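Local coordinates for protein alginate lyase (Chitinophaga sp. MD30, PDB 6KCW) that cleaves the polysaccharide alginate by beta-elimination, as a bacterial member of polysaccharide lyase family 36, at residues A[93-99]-A[205-211]. Sequence-based numbering, arbitrary orientation.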
loop_
_atom_site.group_PDB
_atom_site.type_symbol
_atom_site.label_atom_id
_atom_site.label_comp_id
_atom_site.label_asym_id
_atom_site.label_seq_id
_atom_site.Cartn_x
_atom_site.Cartn_y
_atom_site.Cartn_z
ATOM N N GLY A 93 -1.823 -3.899 0.881
ATOM C CA GLY A 93 -1.556 -3.847 -0.547
ATOM C C GLY A 93 -0.367 -2.983 -0.946
ATOM O O GLY A 93 0.420 -2.522 -0.136
ATOM N N PHE A 94 -0.281 -2.750 -2.248
ATOM C CA PHE A 94 0.891 -2.173 -2.886
ATOM C C PHE A 94 0.624 -0.727 -3.275
ATOM O O PHE A 94 -0.387 -0.429 -3.916
ATOM C CB PHE A 94 1.278 -3.001 -4.113
ATOM C CG PHE A 94 1.758 -4.390 -3.768
ATOM C CD1 PHE A 94 0.855 -5.408 -3.529
ATOM C CD2 PHE A 94 3.114 -4.662 -3.662
ATOM C CE1 PHE A 94 1.298 -6.682 -3.205
ATOM C CE2 PHE A 94 3.565 -5.929 -3.341
ATOM C CZ PHE A 94 2.662 -6.942 -3.102
ATOM N N GLY A 95 1.528 0.166 -2.867
ATOM C CA GLY A 95 1.453 1.565 -3.213
ATOM C C GLY A 95 2.792 2.128 -3.650
ATOM O O GLY A 95 3.707 1.382 -4.010
ATOM N N PHE A 96 2.921 3.454 -3.609
ATOM C CA PHE A 96 4.102 4.138 -4.112
ATOM C C PHE A 96 4.525 5.209 -3.128
ATOM O O PHE A 96 3.727 5.685 -2.316
ATOM C CB PHE A 96 3.852 4.774 -5.487
ATOM C CG PHE A 96 3.584 3.770 -6.581
ATOM C CD1 PHE A 96 4.629 3.062 -7.159
ATOM C CD2 PHE A 96 2.293 3.537 -7.034
ATOM C CE1 PHE A 96 4.389 2.135 -8.168
ATOM C CE2 PHE A 96 2.046 2.617 -8.050
ATOM C CZ PHE A 96 3.096 1.921 -8.620
ATOM N N SER A 97 5.800 5.591 -3.225
ATOM C CA SER A 97 6.372 6.650 -2.415
ATOM C C SER A 97 7.186 7.588 -3.292
ATOM O O SER A 97 8.097 7.151 -4.000
ATOM C CB SER A 97 7.279 6.085 -1.343
ATOM O OG SER A 97 8.475 5.706 -1.984
ATOM N N ILE A 98 6.898 8.879 -3.194
ATOM C CA ILE A 98 7.622 9.921 -3.912
ATOM C C ILE A 98 8.584 10.606 -2.951
ATOM O O ILE A 98 8.255 10.822 -1.777
ATOM C CB ILE A 98 6.635 10.925 -4.541
ATOM C CG1 ILE A 98 5.922 10.276 -5.726
ATOM C CG2 ILE A 98 7.339 12.198 -4.966
ATOM C CD1 ILE A 98 4.921 11.187 -6.416
ATOM N N GLY A 99 9.786 10.923 -3.441
ATOM C CA GLY A 99 10.773 11.652 -2.650
ATOM C C GLY A 99 11.151 10.952 -1.360
ATOM O O GLY A 99 11.501 9.767 -1.340
ATOM N N LEU A 205 10.226 12.532 -7.830
ATOM C CA LEU A 205 10.112 11.268 -8.545
ATOM C C LEU A 205 9.495 10.170 -7.688
ATOM O O LEU A 205 9.717 10.094 -6.478
ATOM C CB LEU A 205 11.486 10.809 -9.027
ATOM C CG LEU A 205 12.114 11.824 -9.981
ATOM C CD1 LEU A 205 13.405 11.314 -10.586
ATOM C CD2 LEU A 205 11.125 12.154 -11.059
ATOM N N ILE A 206 8.697 9.322 -8.331
ATOM C CA ILE A 206 8.330 8.052 -7.722
ATOM C C ILE A 206 9.596 7.223 -7.586
ATOM O O ILE A 206 10.289 6.950 -8.574
ATOM C CB ILE A 206 7.275 7.315 -8.553
ATOM C CG1 ILE A 206 6.000 8.143 -8.652
ATOM C CG2 ILE A 206 6.978 5.984 -7.934
ATOM C CD1 ILE A 206 5.572 8.341 -10.051
ATOM N N LYS A 207 9.909 6.824 -6.360
ATOM C CA LYS A 207 11.176 6.178 -6.072
ATOM C C LYS A 207 11.045 4.715 -5.688
ATOM O O LYS A 207 11.926 3.923 -6.026
ATOM C CB LYS A 207 11.911 6.930 -4.957
ATOM C CG LYS A 207 12.625 8.179 -5.453
ATOM C CD LYS A 207 13.318 8.898 -4.323
ATOM C CE LYS A 207 14.478 9.731 -4.857
ATOM N NZ LYS A 207 14.063 10.659 -5.963
ATOM N N ASN A 208 9.985 4.321 -4.988
ATOM C CA ASN A 208 9.866 2.910 -4.695
ATOM C C ASN A 208 8.409 2.530 -4.482
ATOM O O ASN A 208 7.539 3.379 -4.268
ATOM C CB ASN A 208 10.776 2.503 -3.512
ATOM C CG ASN A 208 10.431 3.171 -2.198
ATOM O OD1 ASN A 208 9.271 3.224 -1.791
ATOM N ND2 ASN A 208 11.459 3.635 -1.497
ATOM N N MET A 209 8.156 1.227 -4.602
ATOM C CA MET A 209 6.843 0.646 -4.376
ATOM C C MET A 209 6.736 0.168 -2.926
ATOM O O MET A 209 7.629 -0.524 -2.422
ATOM C CB MET A 209 6.601 -0.505 -5.358
ATOM C CG MET A 209 5.313 -1.253 -5.114
ATOM S SD MET A 209 5.096 -2.721 -6.134
ATOM C CE MET A 209 6.407 -3.783 -5.546
ATOM N N THR A 210 5.657 0.561 -2.254
ATOM C CA THR A 210 5.411 0.152 -0.884
ATOM C C THR A 210 4.586 -1.123 -0.859
ATOM O O THR A 210 3.612 -1.264 -1.598
ATOM C CB THR A 210 4.673 1.236 -0.103
ATOM O OG1 THR A 210 3.399 1.478 -0.708
ATOM C CG2 THR A 210 5.480 2.543 -0.068
ATOM N N PHE A 211 4.982 -2.050 0.003
ATOM C CA PHE A 211 4.219 -3.271 0.276
ATOM C C PHE A 211 4.028 -3.310 1.786
ATOM O O PHE A 211 4.807 -3.936 2.511
ATOM C CB PHE A 211 4.925 -4.511 -0.249
ATOM C CG PHE A 211 4.166 -5.780 -0.004
ATOM C CD1 PHE A 211 2.779 -5.764 0.087
ATOM C CD2 PHE A 211 4.832 -6.992 0.151
ATOM C CE1 PHE A 211 2.076 -6.933 0.321
ATOM C CE2 PHE A 211 4.135 -8.165 0.385
ATOM C CZ PHE A 211 2.756 -8.134 0.476
HETATM O O HOH W 1 1.812 -0.100 0.291
#
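F94 lays its ring over one face of the F211 ring in an offset stack, centroids 4.1 Å apart and planes only 7° from parallel. Followed outward, F94 CB sits near the carbonyl oxygen of T210. CD2 lies 3.7 Å from M209 SD, an oblique Met-aromatic contact. CE2 lies 3.4 Å from F211 CG. On the other edge of the F94 ring, CD1 comes near F211 CD1, and CE1 is 3.6 Å from F211 CE1. At the tip, CZ stands over the centre of the F211 ring. F211 CG is anti to its backbone N (chi1 -179°) and F94 CG anti to its carbonyl carbon, and these different first torsions bring the two rings over one another from neighbouring strands. A serine in place of F211 would probably leave that face of F94 without its stacking partner and open a gap beside Y232, which meets F211 edge-to-face. Strands 94-99 and 206-211 are antiparallel neighbours in one sheet of the concanavalin-like beta-sandwich expected for this clan. F94, F96, I98, I206, M209 and F211 share its inward face, packing toward strands such as 71-80 and 162-170 of the other sheet. G95 and T210 form a hydrogen-bonded pair: G95 N donates to T210 O, and T210 N returns a bond to G95 O (2.7 Å). A classic bulge follows, K207 and N208 both facing S97. S97 N donates to N208 O, while K207 N donates to S97 O in a nearly straight bond (173° at the hydrogen). Beyond the bulge, I98 CG1 touches I206 CG1 at 3.6 Å, while I206 CG2 reaches back across it to F96 CD1. On the opposite face, S97 OG donates to N208 OD1 at 2.6 Å, approaching from above the amide plane.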